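Local coordinates for flavin-nucleotide-binding protein (Azotobacter vinelandii, PDB 6RK0) that binds FAD and heme b and probably works as a low-potential terminal oxidase associated with the iron-only nitrogenase, at residues 18-23 / 28-33; 36-41 / 171-176. One frame throughout, in Å; residues are numbered along the deposited sequence.

Interaction 1: residues 18-23 / 28-33. With FAD (flavin-adenine dinucleotide), chain G.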
# COMPACT_ATOMS: atom_id res chain seq x y z
N ARG A 18 -16.28 -16.11 1.32
CA ARG A 18 -15.34 -15.24 2.03
C ARG A 18 -14.82 -14.10 1.17
O ARG A 18 -14.21 -13.18 1.73
CB ARG A 18 -14.21 -16.05 2.67
CG ARG A 18 -13.30 -16.67 1.70
CD ARG A 18 -12.17 -17.38 2.42
NE ARG A 18 -11.27 -17.97 1.47
CZ ARG A 18 -10.24 -18.76 1.81
NH1 ARG A 18 -9.91 -19.00 3.07
NH2 ARG A 18 -9.52 -19.31 0.84
N THR A 19 -15.12 -14.09 -0.13
CA THR A 19 -14.81 -12.96 -1.00
C THR A 19 -16.02 -12.14 -1.37
O THR A 19 -15.91 -11.25 -2.22
CB THR A 19 -14.05 -13.40 -2.27
OG1 THR A 19 -14.77 -14.43 -2.95
CG2 THR A 19 -12.62 -13.83 -1.95
N HIS A 20 -17.15 -12.35 -0.71
CA HIS A 20 -18.36 -11.59 -1.03
C HIS A 20 -18.32 -10.21 -0.40
O HIS A 20 -18.38 -10.09 0.84
CB HIS A 20 -19.59 -12.38 -0.58
CG HIS A 20 -20.87 -11.61 -0.75
ND1 HIS A 20 -21.40 -11.28 -1.98
CD2 HIS A 20 -21.67 -11.03 0.17
CE1 HIS A 20 -22.52 -10.61 -1.80
NE2 HIS A 20 -22.69 -10.42 -0.51
N VAL A 21 -18.23 -9.16 -1.23
CA VAL A 21 -18.22 -7.79 -0.74
C VAL A 21 -19.61 -7.47 -0.19
O VAL A 21 -20.63 -7.57 -0.89
CB VAL A 21 -17.87 -6.83 -1.90
CG1 VAL A 21 -17.96 -5.38 -1.46
CG2 VAL A 21 -16.49 -7.11 -2.44
N LYS A 22 -19.65 -7.01 1.06
CA LYS A 22 -20.89 -6.63 1.74
C LYS A 22 -21.03 -5.11 1.76
O LYS A 22 -22.01 -4.57 1.24
CB LYS A 22 -20.92 -7.21 3.18
CG LYS A 22 -22.08 -6.72 4.06
CD LYS A 22 -21.90 -7.13 5.53
CE LYS A 22 -22.96 -6.49 6.40
NZ LYS A 22 -22.79 -6.86 7.85
N ARG A 23 -20.09 -4.42 2.38
CA ARG A 23 -20.22 -2.97 2.49
C ARG A 23 -19.94 -2.31 1.14
O ARG A 23 -19.01 -2.70 0.41
CB ARG A 23 -19.28 -2.44 3.56
CG ARG A 23 -19.51 -3.13 4.91
CD ARG A 23 -19.39 -2.21 6.13
NE ARG A 23 -20.47 -1.21 6.18
CZ ARG A 23 -21.65 -1.36 6.78
NH1 ARG A 23 -22.52 -0.38 6.67
NH2 ARG A 23 -22.00 -2.50 7.40
N ALA A 28 -18.30 -3.38 -5.95
CA ALA A 28 -17.60 -4.65 -6.13
C ALA A 28 -17.50 -5.02 -7.60
O ALA A 28 -18.41 -4.78 -8.41
CB ALA A 28 -18.36 -5.77 -5.44
N ARG A 29 -16.38 -5.65 -7.96
CA ARG A 29 -16.19 -6.28 -9.27
C ARG A 29 -15.52 -7.61 -9.05
O ARG A 29 -14.55 -7.69 -8.29
CB ARG A 29 -15.31 -5.40 -10.19
CG ARG A 29 -15.87 -4.04 -10.46
CD ARG A 29 -16.99 -4.10 -11.47
NE ARG A 29 -16.56 -4.63 -12.78
CZ ARG A 29 -16.63 -3.97 -13.93
NH1 ARG A 29 -17.09 -2.72 -13.98
NH2 ARG A 29 -16.24 -4.57 -15.03
N TYR A 30 -16.01 -8.64 -9.72
CA TYR A 30 -15.45 -9.97 -9.61
C TYR A 30 -14.94 -10.50 -10.94
O TYR A 30 -14.33 -11.59 -10.98
CB TYR A 30 -16.48 -10.96 -9.05
CG TYR A 30 -17.04 -10.52 -7.72
CD1 TYR A 30 -16.28 -10.62 -6.55
CD2 TYR A 30 -18.32 -10.01 -7.63
CE1 TYR A 30 -16.79 -10.23 -5.31
CE2 TYR A 30 -18.85 -9.61 -6.41
CZ TYR A 30 -18.07 -9.75 -5.26
OH TYR A 30 -18.58 -9.40 -4.03
N ASP A 31 -15.20 -9.79 -12.04
CA ASP A 31 -14.77 -10.25 -13.34
C ASP A 31 -13.24 -10.28 -13.43
O ASP A 31 -12.55 -9.37 -12.95
CB ASP A 31 -15.34 -9.36 -14.43
CG ASP A 31 -15.03 -7.90 -14.22
OD1 ASP A 31 -15.50 -7.31 -13.21
OD2 ASP A 31 -14.29 -7.35 -15.05
N GLN A 32 -12.74 -11.32 -14.08
CA GLN A 32 -11.29 -11.48 -14.15
C GLN A 32 -10.63 -10.38 -14.98
O GLN A 32 -9.46 -10.07 -14.74
CB GLN A 32 -10.96 -12.94 -14.46
CG GLN A 32 -11.28 -13.94 -13.23
CD GLN A 32 -10.19 -13.96 -12.09
OE1 GLN A 32 -9.02 -14.13 -12.41
NE2 GLN A 32 -10.58 -13.82 -10.77
N GLU A 33 -11.35 -9.73 -15.91
CA GLU A 33 -10.75 -8.60 -16.61
C GLU A 33 -10.36 -7.48 -15.65
O GLU A 33 -9.28 -6.90 -15.76
CB GLU A 33 -11.73 -8.08 -17.66
CG GLU A 33 -11.17 -6.95 -18.47
CD GLU A 33 -12.11 -6.48 -19.56
OE1 GLU A 33 -13.08 -7.21 -19.91
OE2 GLU A 33 -11.88 -5.36 -20.07
PA FAD G . -16.75 -6.53 3.96
O1A FAD G . -17.66 -6.12 2.86
O2A FAD G . -17.36 -7.02 5.23
O5B FAD G . -15.70 -7.60 3.41
C5B FAD G . -16.19 -8.82 2.81
C4B FAD G . -15.29 -9.20 1.67
O4B FAD G . -15.28 -8.13 0.70
C3B FAD G . -13.82 -9.37 2.01
O3B FAD G . -13.55 -10.61 2.64
C2B FAD G . -13.15 -9.17 0.66
O2B FAD G . -13.20 -10.37 -0.07
C1B FAD G . -14.04 -8.10 0.02
N9A FAD G . -13.49 -6.75 0.16
C8A FAD G . -13.65 -5.87 1.20
N7A FAD G . -12.97 -4.77 1.05
C5A FAD G . -12.31 -4.93 -0.15
C6A FAD G . -11.41 -4.10 -0.86
N6A FAD G . -10.98 -2.89 -0.43
N1A FAD G . -10.92 -4.57 -2.03
C2A FAD G . -11.31 -5.77 -2.45
N3A FAD G . -12.14 -6.65 -1.88
C4A FAD G . -12.62 -6.14 -0.71
N1 FAD G . -12.59 1.87 4.36
C2 FAD G . -12.90 2.56 5.50
O2 FAD G . -13.79 2.17 6.27
N3 FAD G . -12.20 3.70 5.83
C4 FAD G . -11.18 4.23 5.10
O4 FAD G . -10.55 5.21 5.48
C4X FAD G . -10.90 3.52 3.86
N5 FAD G . -9.94 4.00 3.06
C5X FAD G . -9.62 3.26 1.92
C6 FAD G . -8.57 3.70 1.09
C7 FAD G . -8.19 2.98 -0.04
C7M FAD G . -7.07 3.48 -0.92
C8 FAD G . -8.88 1.78 -0.35
C8M FAD G . -8.46 0.93 -1.50
C9 FAD G . -9.95 1.37 0.45
C9A FAD G . -10.31 2.07 1.58
N10 FAD G . -11.39 1.68 2.41
C10 FAD G . -11.65 2.34 3.59
C1' FAD G . -12.19 0.48 2.12
C2' FAD G . -11.70 -0.73 2.89
O2' FAD G . -10.59 -1.30 2.23
C3' FAD G . -12.81 -1.78 3.01
O3' FAD G . -13.25 -2.14 1.71
C4' FAD G . -14.00 -1.30 3.83
O4' FAD G . -13.53 -0.77 5.08
C5' FAD G . -14.94 -2.43 4.13
O5' FAD G . -14.22 -3.52 4.75
P FAD G . -14.97 -4.71 5.46
O1P FAD G . -15.96 -4.22 6.48
O2P FAD G . -13.91 -5.70 5.91
O3P FAD G . -15.75 -5.33 4.21
O HOH W 1 -20.86 -8.20 -3.62
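The FAD-binding loop 18-23 of this flavocytochrome, whose fold is related to that of pyridoxamine 5'-phosphate oxidases, packs against Y30 and A28, just where strand 28-29 gives way to helix 32-40. The principal polar link is a hydrogen bond from V21 N to Y30 OH, 2.8 Å long with an N-H...O angle of 162°, hence nearly straight. V21 N and T19 O both lie at the edge of the Y30 ring, near its plane, with T19 O 3.4 Å from Y30 CE1. With CG anti to the carbonyl carbon (chi1 -56°), the ring points its hydroxyl end into the loop, across its run. A28 adds the apolar part: its CB meets V21 CB at 3.7 Å. The CG2 branch of V21 lies between Y30 OH and the ribose oxygen O4B of FAD, and so takes part in both surfaces.

From loop 18-23 the cofactor is held by backbone atoms. R18 O accepts a hydrogen bond from FAD O3B, while K22 N and R23 N converge on the phosphate oxygen FAD O1A at 2.8 and 3.0 Å. The R18 side chain forms salt bridges with E168 and D87 instead. R23 NE donates a hydrogen bond to a heme carboxylate, which ties the loop to both cofactors. One water links Y30 OH, 2.6 Å away in the ring plane, with V21 O, to which it donates.

Interaction 2: residues 36-41 / 171-176. With FAD (flavin-adenine dinucleotide), chain G.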
# COMPACT_ATOMS: atom_id res chain seq x y z
N LYS A 36 -7.35 -8.67 -13.36
CA LYS A 36 -6.08 -8.57 -14.09
C LYS A 36 -5.67 -7.12 -14.33
O LYS A 36 -4.48 -6.79 -14.25
CB LYS A 36 -6.17 -9.33 -15.42
CG LYS A 36 -6.25 -10.81 -15.22
CD LYS A 36 -6.40 -11.54 -16.57
CE LYS A 36 -6.44 -13.05 -16.38
NZ LYS A 36 -6.46 -13.70 -17.72
N ALA A 37 -6.63 -6.25 -14.63
CA ALA A 37 -6.27 -4.86 -14.92
C ALA A 37 -5.71 -4.17 -13.69
O ALA A 37 -4.79 -3.34 -13.81
CB ALA A 37 -7.47 -4.09 -15.45
N ILE A 38 -6.22 -4.48 -12.49
CA ILE A 38 -5.66 -3.88 -11.29
C ILE A 38 -4.29 -4.47 -10.99
O ILE A 38 -3.32 -3.75 -10.73
CB ILE A 38 -6.63 -4.03 -10.10
CG1 ILE A 38 -7.97 -3.32 -10.39
CG2 ILE A 38 -6.01 -3.50 -8.83
CD1 ILE A 38 -9.08 -3.58 -9.39
N LEU A 39 -4.18 -5.80 -11.06
CA LEU A 39 -2.90 -6.44 -10.80
C LEU A 39 -1.82 -5.97 -11.78
O LEU A 39 -0.65 -5.86 -11.41
CB LEU A 39 -3.06 -7.95 -10.91
CG LEU A 39 -3.94 -8.61 -9.84
CD1 LEU A 39 -4.10 -10.08 -10.19
CD2 LEU A 39 -3.34 -8.43 -8.44
N ASP A 40 -2.19 -5.69 -13.02
CA ASP A 40 -1.22 -5.33 -14.03
C ASP A 40 -0.79 -3.87 -13.92
O ASP A 40 0.19 -3.49 -14.56
CB ASP A 40 -1.78 -5.59 -15.43
CG ASP A 40 -1.93 -7.07 -15.75
OD1 ASP A 40 -1.38 -7.91 -14.99
OD2 ASP A 40 -2.60 -7.38 -16.77
N ALA A 41 -1.48 -3.06 -13.14
CA ALA A 41 -1.23 -1.63 -13.06
C ALA A 41 -0.13 -1.24 -12.08
O ALA A 41 0.29 -0.08 -12.11
CB ALA A 41 -2.50 -0.89 -12.69
N CYS A 171 -12.70 -7.48 -6.06
CA CYS A 171 -12.25 -6.12 -6.28
C CYS A 171 -13.27 -5.11 -5.79
O CYS A 171 -14.48 -5.39 -5.80
CB CYS A 171 -11.99 -5.80 -7.75
SG CYS A 171 -11.08 -7.03 -8.66
N LYS A 172 -12.80 -3.91 -5.43
CA LYS A 172 -13.65 -2.75 -5.28
C LYS A 172 -12.99 -1.63 -6.05
O LYS A 172 -11.77 -1.47 -6.01
CB LYS A 172 -13.89 -2.33 -3.80
CG LYS A 172 -14.75 -3.31 -3.03
CD LYS A 172 -14.85 -2.98 -1.56
CE LYS A 172 -15.69 -1.74 -1.18
NZ LYS A 172 -15.67 -1.53 0.30
N VAL A 173 -13.81 -0.84 -6.75
CA VAL A 173 -13.34 0.29 -7.55
C VAL A 173 -14.28 1.45 -7.33
O VAL A 173 -15.50 1.28 -7.44
CB VAL A 173 -13.29 -0.07 -9.06
CG1 VAL A 173 -12.91 1.15 -9.89
CG2 VAL A 173 -12.33 -1.23 -9.30
N ARG A 174 -13.72 2.63 -7.09
CA ARG A 174 -14.48 3.87 -7.09
C ARG A 174 -13.82 4.84 -8.04
O ARG A 174 -12.59 5.02 -7.99
CB ARG A 174 -14.62 4.51 -5.71
CG ARG A 174 -15.70 5.60 -5.70
CD ARG A 174 -15.50 6.58 -4.55
NE ARG A 174 -16.66 7.45 -4.36
CZ ARG A 174 -16.96 8.51 -5.11
NH1 ARG A 174 -16.13 8.97 -6.04
NH2 ARG A 174 -18.12 9.15 -4.86
N THR A 175 -14.64 5.48 -8.88
CA THR A 175 -14.23 6.55 -9.77
C THR A 175 -15.23 7.70 -9.67
O THR A 175 -16.34 7.52 -9.17
CB THR A 175 -14.16 6.10 -11.25
OG1 THR A 175 -15.47 5.68 -11.68
CG2 THR A 175 -13.19 4.93 -11.46
N GLY A 176 -14.85 8.85 -10.21
CA GLY A 176 -15.79 9.93 -10.46
C GLY A 176 -16.02 10.87 -9.29
O GLY A 176 -15.30 10.85 -8.28
PA FAD G . -16.75 -6.53 3.96
O1A FAD G . -17.66 -6.12 2.86
O2A FAD G . -17.36 -7.02 5.23
O5B FAD G . -15.70 -7.60 3.41
C5B FAD G . -16.19 -8.82 2.81
C4B FAD G . -15.29 -9.20 1.67
O4B FAD G . -15.28 -8.13 0.70
C3B FAD G . -13.82 -9.37 2.01
O3B FAD G . -13.55 -10.61 2.64
C2B FAD G . -13.15 -9.17 0.66
O2B FAD G . -13.20 -10.37 -0.07
C1B FAD G . -14.04 -8.10 0.02
N9A FAD G . -13.49 -6.75 0.16
C8A FAD G . -13.65 -5.87 1.20
N7A FAD G . -12.97 -4.77 1.05
C5A FAD G . -12.31 -4.93 -0.15
C6A FAD G . -11.41 -4.10 -0.86
N6A FAD G . -10.98 -2.89 -0.43
N1A FAD G . -10.92 -4.57 -2.03
C2A FAD G . -11.31 -5.77 -2.45
N3A FAD G . -12.14 -6.65 -1.88
C4A FAD G . -12.62 -6.14 -0.71
N1 FAD G . -12.59 1.87 4.36
C2 FAD G . -12.90 2.56 5.50
O2 FAD G . -13.79 2.17 6.27
N3 FAD G . -12.20 3.70 5.83
C4 FAD G . -11.18 4.23 5.10
O4 FAD G . -10.55 5.21 5.48
C4X FAD G . -10.90 3.52 3.86
N5 FAD G . -9.94 4.00 3.06
C5X FAD G . -9.62 3.26 1.92
C6 FAD G . -8.57 3.70 1.09
C7 FAD G . -8.19 2.98 -0.04
C7M FAD G . -7.07 3.48 -0.92
C8 FAD G . -8.88 1.78 -0.35
C8M FAD G . -8.46 0.93 -1.50
C9 FAD G . -9.95 1.37 0.45
C9A FAD G . -10.31 2.07 1.58
N10 FAD G . -11.39 1.68 2.41
C10 FAD G . -11.65 2.34 3.59
C1' FAD G . -12.19 0.48 2.12
C2' FAD G . -11.70 -0.73 2.89
O2' FAD G . -10.59 -1.30 2.23
C3' FAD G . -12.81 -1.78 3.01
O3' FAD G . -13.25 -2.14 1.71
C4' FAD G . -14.00 -1.30 3.83
O4' FAD G . -13.53 -0.77 5.08
C5' FAD G . -14.94 -2.43 4.13
O5' FAD G . -14.22 -3.52 4.75
P FAD G . -14.97 -4.71 5.46
O1P FAD G . -15.96 -4.22 6.48
O2P FAD G . -13.91 -5.70 5.91
O3P FAD G . -15.75 -5.33 4.21
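I38, on the inner side of helix 32-40, puts its terminal CD1 against two residues of strand 169-174, and this single methyl makes the whole tight part of the contact. It stands 4.0 Å from C171 CB and equally far from V173 CG2, so it bridges two side chains on one face of the strand. I38 reaches that far because CG1 lies anti to the carbonyl carbon (chi1 -61°) and CD1 continues it extended (chi2 171°). No hydrogen bond crosses between the segments, and the buried surface is small, 93 Å².

Around this apolar spot the helix separates from the strand. D40 is exposed on the outer side, where its carboxylate forms a salt bridge with R64, and T175 is exposed beyond the end of the strand. L39 packs on V114, F62 and V92, so it extends the helix's hold to other strands of the sheet.

The other face of the strand serves the cofactors. The aliphatic chain of K172 lies over a face of the adenine, its CD 3.5 Å from FAD C5A, then bends at chi3 (72°) to bring NZ within 2.9 Å of FAD O3', a hydrogen bond; NZ also bonds a heme carboxylate. A helix on one face of a strand and the adenine and ribityl part of FAD on the other thus meet within the antiparallel sheet of the pyridoxamine 5'-phosphate oxidase family, in the FMN-binding clan.

In the fold
Along the chain the two contacts come in series: interaction 1 closes before interaction 2 opens, and the latter brings helix 32-40 to a strand some 130 residues later. Their centres are about 11 Å apart, on the same side of the chain's centre. Both use helix 32-40 and the same antiparallel sheet, where strands 28-29 and 169-174 are neighbours; R29 N lies 2.9 Å from C171 O, a probable hydrogen bond between them. V21 CG1 also packs on K172 CD at 3.9 Å. Both contacts touch one FAD, whose site is completed by P59, H72 and R78 of the second subunit, so it lies at the dimer interface.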